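Local coordinates for phist (Plasmodium falciparum, PDB 4JLE), which binds the virulence factor PfEMP1, probably through recognition of its ATS domain by this PHIST domain, and comigrates with it to knobs on the host cell surface, at residues E26-S31 and N41-Y46; N61-I66 and F89-Y94. All coordinates share one frame; numbering follows the deposited sequence.

Contact 1 (E26-S31 and N41-Y46); sequences EMINSS and NIIFSY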
loop_
_atom_site.group_PDB
_atom_site.type_symbol
_atom_site.label_atom_id
_atom_site.label_comp_id
_atom_site.label_asym_id
_atom_site.label_seq_id
_atom_site.Cartn_x
_atom_site.Cartn_y
_atom_site.Cartn_z
ATOM N N GLU B 26 22.813 19.303 -3.127
ATOM C CA GLU B 26 24.225 19.322 -3.499
ATOM C C GLU B 26 24.517 18.211 -4.510
ATOM O O GLU B 26 25.117 18.473 -5.552
ATOM C CB GLU B 26 25.056 19.127 -2.241
ATOM C CG GLU B 26 26.347 19.899 -2.201
ATOM C CD GLU B 26 27.204 19.495 -1.019
ATOM O OE1 GLU B 26 28.348 19.042 -1.255
ATOM O OE2 GLU B 26 26.720 19.597 0.134
ATOM N N MET B 27 24.044 16.982 -4.214
ATOM C CA MET B 27 24.215 15.810 -5.058
ATOM C C MET B 27 23.517 15.994 -6.393
ATOM O O MET B 27 24.132 15.727 -7.426
ATOM C CB MET B 27 23.674 14.565 -4.349
ATOM C CG MET B 27 24.655 13.938 -3.408
ATOM S SD MET B 27 23.886 12.498 -2.653
ATOM C CE MET B 27 25.254 11.555 -2.375
ATOM N N ILE B 28 22.249 16.469 -6.372
ATOM C CA ILE B 28 21.456 16.714 -7.581
ATOM C C ILE B 28 22.169 17.732 -8.487
ATOM O O ILE B 28 22.352 17.471 -9.681
ATOM C CB ILE B 28 20.007 17.181 -7.235
ATOM C CG1 ILE B 28 19.202 16.081 -6.528
ATOM C CG2 ILE B 28 19.242 17.680 -8.486
ATOM C CD1 ILE B 28 17.971 16.642 -5.699
ATOM N N ASN B 29 22.599 18.855 -7.898
ATOM C CA ASN B 29 23.203 19.992 -8.567
ATOM C C ASN B 29 24.717 19.865 -8.775
ATOM O O ASN B 29 25.334 20.863 -9.157
ATOM C CB ASN B 29 22.910 21.282 -7.769
ATOM C CG ASN B 29 21.448 21.627 -7.622
ATOM O OD1 ASN B 29 20.589 21.199 -8.412
ATOM N ND2 ASN B 29 21.152 22.407 -6.579
ATOM N N SER B 30 25.314 18.666 -8.539
ATOM C CA SER B 30 26.752 18.458 -8.701
ATOM C C SER B 30 27.172 18.658 -10.155
ATOM O O SER B 30 26.418 18.311 -11.086
ATOM C CB SER B 30 27.144 17.064 -8.224
ATOM O OG SER B 30 28.516 16.805 -8.464
ATOM N N SER B 31 28.377 19.224 -10.352
ATOM C CA SER B 31 28.930 19.477 -11.691
ATOM C C SER B 31 29.396 18.167 -12.344
ATOM O O SER B 31 29.476 18.105 -13.572
ATOM C CB SER B 31 30.060 20.507 -11.643
ATOM O OG SER B 31 31.038 20.141 -10.682
ATOM N N ASN B 41 20.736 5.863 -4.951
ATOM C CA ASN B 41 19.970 5.170 -3.928
ATOM C C ASN B 41 19.712 6.092 -2.741
ATOM O O ASN B 41 18.576 6.176 -2.286
ATOM C CB ASN B 41 20.679 3.871 -3.509
ATOM C CG ASN B 41 20.651 2.758 -4.549
ATOM O OD1 ASN B 41 19.993 2.846 -5.593
ATOM N ND2 ASN B 41 21.366 1.678 -4.278
ATOM N N ILE B 42 20.737 6.842 -2.300
ATOM C CA ILE B 42 20.603 7.822 -1.213
ATOM C C ILE B 42 19.493 8.797 -1.586
ATOM O O ILE B 42 18.607 9.033 -0.766
ATOM C CB ILE B 42 21.977 8.556 -0.932
ATOM C CG1 ILE B 42 22.929 7.653 -0.134
ATOM C CG2 ILE B 42 21.778 9.957 -0.245
ATOM C CD1 ILE B 42 24.393 7.994 -0.251
ATOM N N ILE B 43 19.532 9.352 -2.821
ATOM C CA ILE B 43 18.562 10.359 -3.259
ATOM C C ILE B 43 17.147 9.748 -3.322
ATOM O O ILE B 43 16.200 10.390 -2.875
ATOM C CB ILE B 43 18.981 11.035 -4.619
ATOM C CG1 ILE B 43 20.243 11.914 -4.450
ATOM C CG2 ILE B 43 17.845 11.906 -5.198
ATOM C CD1 ILE B 43 20.963 12.263 -5.775
ATOM N N PHE B 44 17.010 8.518 -3.843
ATOM C CA PHE B 44 15.695 7.912 -3.951
ATOM C C PHE B 44 15.135 7.572 -2.573
ATOM O O PHE B 44 13.932 7.715 -2.388
ATOM C CB PHE B 44 15.688 6.693 -4.894
ATOM C CG PHE B 44 15.625 7.059 -6.370
ATOM C CD1 PHE B 44 14.644 7.929 -6.852
ATOM C CD2 PHE B 44 16.513 6.493 -7.287
ATOM C CE1 PHE B 44 14.584 8.259 -8.218
ATOM C CE2 PHE B 44 16.432 6.800 -8.649
ATOM C CZ PHE B 44 15.478 7.693 -9.102
ATOM N N SER B 45 16.008 7.180 -1.595
ATOM C CA SER B 45 15.588 6.894 -0.211
ATOM C C SER B 45 15.043 8.160 0.437
ATOM O O SER B 45 13.981 8.127 1.037
ATOM C CB SER B 45 16.746 6.344 0.609
ATOM O OG SER B 45 17.064 5.026 0.201
ATOM N N TYR B 46 15.756 9.285 0.281
ATOM C CA TYR B 46 15.324 10.579 0.808
ATOM C C TYR B 46 13.997 11.020 0.190
ATOM O O TYR B 46 13.171 11.590 0.884
ATOM C CB TYR B 46 16.395 11.647 0.541
ATOM C CG TYR B 46 15.961 13.049 0.908
ATOM C CD1 TYR B 46 16.170 13.552 2.189
ATOM C CD2 TYR B 46 15.372 13.891 -0.038
ATOM C CE1 TYR B 46 15.759 14.836 2.540
ATOM C CE2 TYR B 46 14.954 15.182 0.302
ATOM C CZ TYR B 46 15.170 15.657 1.590
ATOM O OH TYR B 46 14.815 16.942 1.930
#
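I42 meets M27 through its CG2 branch. I42 CG2 lies 4.1 Å from M27 SD, and M27 lies across I42, nearly perpendicular to it. With CG1 beside the backbone N (chi1 -77°), CG2 is the branch of I42 turned to the sulfur. I42 also touches Y19, E23 and I24, so it packs along helix 21-28 and the loop before it.

I43 makes the closer approach. Its CD1 is 3.8 Å from M27 CB and 4.3 Å from I28 CG1, so one methyl group touches both residues at the end of helix 21-28. I43 CG1 also meets M27 SD, at 4.1 Å. The sulfur therefore touches both isoleucines. It gets there because the methionine chain runs straight beyond CG (chi2 180°), alongside I43 from the opposing helix. No hydrogen bond joins the two segments. I43 also packs on F120 of the second subunit, and F44 sets its ring edge-to-face with both F107 and F120 of that subunit.

S45 turns its hydroxyl back onto its own helix. S45 OG donates to N41 O at 3.1 Å, from above the carbonyl plane. The same oxygen takes the backbone bond from S45 N at 2.8 Å, so two donors of one residue grip it. Y46 ends the segment and packs on Y19, A21 and I24.

The contact is an apolar join between a short helix and the start of a long one. It packs helix 21-28 against the N-terminal part of helix 37-72, a long helix of the helical bundle of the PHIST domain.

Contact 2 (N61-I66 and F89-Y94); sequences NIFKFI and FEMQGY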
loop_
_atom_site.group_PDB
_atom_site.type_symbol
_atom_site.label_atom_id
_atom_site.label_comp_id
_atom_site.label_asym_id
_atom_site.label_seq_id
_atom_site.Cartn_x
_atom_site.Cartn_y
_atom_site.Cartn_z
ATOM N N ASN B 61 -5.133 16.456 6.500
ATOM C CA ASN B 61 -5.898 17.597 5.999
ATOM C C ASN B 61 -7.301 17.157 5.547
ATOM O O ASN B 61 -8.257 17.875 5.820
ATOM C CB ASN B 61 -5.138 18.323 4.877
ATOM C CG ASN B 61 -3.883 19.036 5.359
ATOM O OD1 ASN B 61 -3.693 19.280 6.560
ATOM N ND2 ASN B 61 -2.989 19.382 4.430
ATOM N N ILE B 62 -7.426 15.978 4.907
ATOM C CA ILE B 62 -8.730 15.458 4.476
ATOM C C ILE B 62 -9.568 15.157 5.721
ATOM O O ILE B 62 -10.697 15.619 5.816
ATOM C CB ILE B 62 -8.584 14.212 3.552
ATOM C CG1 ILE B 62 -7.843 14.561 2.235
ATOM C CG2 ILE B 62 -9.955 13.564 3.289
ATOM C CD1 ILE B 62 -7.203 13.372 1.504
ATOM N N PHE B 63 -8.994 14.419 6.676
ATOM C CA PHE B 63 -9.647 13.999 7.915
ATOM C C PHE B 63 -10.038 15.206 8.818
ATOM O O PHE B 63 -11.089 15.167 9.482
ATOM C CB PHE B 63 -8.762 12.978 8.665
ATOM C CG PHE B 63 -8.568 11.628 7.972
ATOM C CD1 PHE B 63 -9.477 11.172 7.015
ATOM C CD2 PHE B 63 -7.506 10.797 8.316
ATOM C CE1 PHE B 63 -9.295 9.936 6.375
ATOM C CE2 PHE B 63 -7.337 9.551 7.691
ATOM C CZ PHE B 63 -8.234 9.132 6.723
ATOM N N LYS B 64 -9.235 16.290 8.792
ATOM C CA LYS B 64 -9.545 17.506 9.536
ATOM C C LYS B 64 -10.786 18.149 8.928
ATOM O O LYS B 64 -11.682 18.577 9.657
ATOM C CB LYS B 64 -8.344 18.482 9.527
ATOM C CG LYS B 64 -8.548 19.740 10.344
ATOM C CD LYS B 64 -7.219 20.420 10.567
ATOM C CE LYS B 64 -7.402 21.648 11.397
ATOM N NZ LYS B 64 -6.094 22.299 11.703
ATOM N N PHE B 65 -10.841 18.193 7.590
ATOM C CA PHE B 65 -11.967 18.759 6.870
ATOM C C PHE B 65 -13.248 17.953 7.144
ATOM O O PHE B 65 -14.290 18.556 7.394
ATOM C CB PHE B 65 -11.669 18.825 5.359
ATOM C CG PHE B 65 -12.834 19.323 4.549
ATOM C CD1 PHE B 65 -13.105 20.680 4.458
ATOM C CD2 PHE B 65 -13.691 18.430 3.915
ATOM C CE1 PHE B 65 -14.212 21.137 3.750
ATOM C CE2 PHE B 65 -14.802 18.883 3.212
ATOM C CZ PHE B 65 -15.064 20.232 3.143
ATOM N N ILE B 66 -13.177 16.600 7.096
ATOM C CA ILE B 66 -14.344 15.737 7.313
ATOM C C ILE B 66 -14.825 15.852 8.778
ATOM O O ILE B 66 -16.021 15.681 9.046
ATOM C CB ILE B 66 -14.063 14.258 6.862
ATOM C CG1 ILE B 66 -13.605 14.181 5.375
ATOM C CG2 ILE B 66 -15.268 13.320 7.099
ATOM C CD1 ILE B 66 -14.557 14.841 4.280
ATOM N N PHE B 89 -6.725 3.080 3.402
ATOM C CA PHE B 89 -6.394 1.894 2.614
ATOM C C PHE B 89 -6.515 2.139 1.128
ATOM O O PHE B 89 -5.689 1.682 0.341
ATOM C CB PHE B 89 -7.348 0.751 2.999
ATOM C CG PHE B 89 -7.137 0.132 4.371
ATOM C CD1 PHE B 89 -5.900 -0.415 4.728
ATOM C CD2 PHE B 89 -8.202 -0.011 5.254
ATOM C CE1 PHE B 89 -5.722 -1.027 5.966
ATOM C CE2 PHE B 89 -8.020 -0.615 6.506
ATOM C CZ PHE B 89 -6.792 -1.156 6.835
ATOM N N GLU B 90 -7.576 2.812 0.732
ATOM C CA GLU B 90 -7.833 3.141 -0.682
ATOM C C GLU B 90 -6.789 4.156 -1.202
ATOM O O GLU B 90 -6.260 3.965 -2.295
ATOM C CB GLU B 90 -9.241 3.687 -0.847
ATOM C CG GLU B 90 -10.314 2.662 -0.514
ATOM C CD GLU B 90 -11.704 3.127 -0.890
ATOM O OE1 GLU B 90 -12.418 3.661 -0.011
ATOM O OE2 GLU B 90 -12.047 3.026 -2.090
ATOM N N MET B 91 -6.452 5.171 -0.377
ATOM C CA MET B 91 -5.438 6.195 -0.699
ATOM C C MET B 91 -4.040 5.573 -0.809
ATOM O O MET B 91 -3.325 5.887 -1.769
ATOM C CB MET B 91 -5.472 7.347 0.305
ATOM C CG MET B 91 -6.744 8.152 0.185
ATOM S SD MET B 91 -6.827 9.646 1.182
ATOM C CE MET B 91 -7.244 9.023 2.770
ATOM N N GLN B 92 -3.692 4.617 0.106
ATOM C CA GLN B 92 -2.437 3.849 0.047
ATOM C C GLN B 92 -2.362 3.098 -1.274
ATOM O O GLN B 92 -1.336 3.156 -1.939
ATOM C CB GLN B 92 -2.290 2.860 1.221
ATOM C CG GLN B 92 -2.059 3.521 2.596
ATOM C CD GLN B 92 -0.599 3.794 2.937
ATOM O OE1 GLN B 92 0.102 4.538 2.235
ATOM N NE2 GLN B 92 -0.120 3.239 4.059
ATOM N N GLY B 93 -3.476 2.484 -1.672
ATOM C CA GLY B 93 -3.612 1.745 -2.921
ATOM C C GLY B 93 -3.296 2.572 -4.159
ATOM O O GLY B 93 -2.585 2.119 -5.061
ATOM N N TYR B 94 -3.805 3.806 -4.197
ATOM C CA TYR B 94 -3.550 4.734 -5.290
ATOM C C TYR B 94 -2.099 5.213 -5.281
ATOM O O TYR B 94 -1.502 5.313 -6.348
ATOM C CB TYR B 94 -4.513 5.920 -5.218
ATOM C CG TYR B 94 -5.808 5.629 -5.933
ATOM C CD1 TYR B 94 -5.888 5.681 -7.327
ATOM C CD2 TYR B 94 -6.946 5.242 -5.227
ATOM C CE1 TYR B 94 -7.078 5.390 -7.993
ATOM C CE2 TYR B 94 -8.153 4.995 -5.879
ATOM C CZ TYR B 94 -8.215 5.065 -7.263
ATOM O OH TYR B 94 -9.402 4.808 -7.915
#
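I62 O accepts the backbone bond from I66 N at 3.0 Å, an ordinary i to i+4 helical bond within helix 37-72. The side chain of I62 does the work across the contact. Its CD1 comes to 3.8 Å from M91 SD, and the two chains run antiparallel, each directed at the other's helix.

The CA atoms of I62 and M91 are 11.1 Å apart, so long side chains must span the space between the helices. I62 and M91 share the span about equally. The M91 chain runs extended to the sulfur and then bends (chi3 -80°), which carries CE to F63. M91 CE lies 4.1 Å from F63 CZ and meets the ring obliquely. One methionine thus touches two neighbouring residues, by apolar contact alone.

M91 also packs on F55 and E59 of helix 37-72, and the F63 ring stacks with F84. W142 of the second subunit packs on M91, and L146 of that subunit on I66. This is the apolar interior of an antiparallel helix pair, 37-72 and 77-110, within the three-helix bundle of the PHIST domain. Here a helix of the second subunit packs against the pair.

How the contacts relate
Along the sequence, both segments of contact 1 come before those of contact 2. Their centres are about 30 Å apart, and their nearest atoms are about 14 Å apart, so they do not touch. Both use helix 37-72. Contact 1 joins the early part of this helix to the short helix 21-28, and contact 2 joins a later part to helix 77-110. Contact 2 lies nearer the centre of the chain, about 13 Å from it, against about 22 Å for contact 1. Both also meet helix 117-163 of the second subunit. Helix 37-72 is thus packed at two separate levels, and the dimer probably contributes to the core at each.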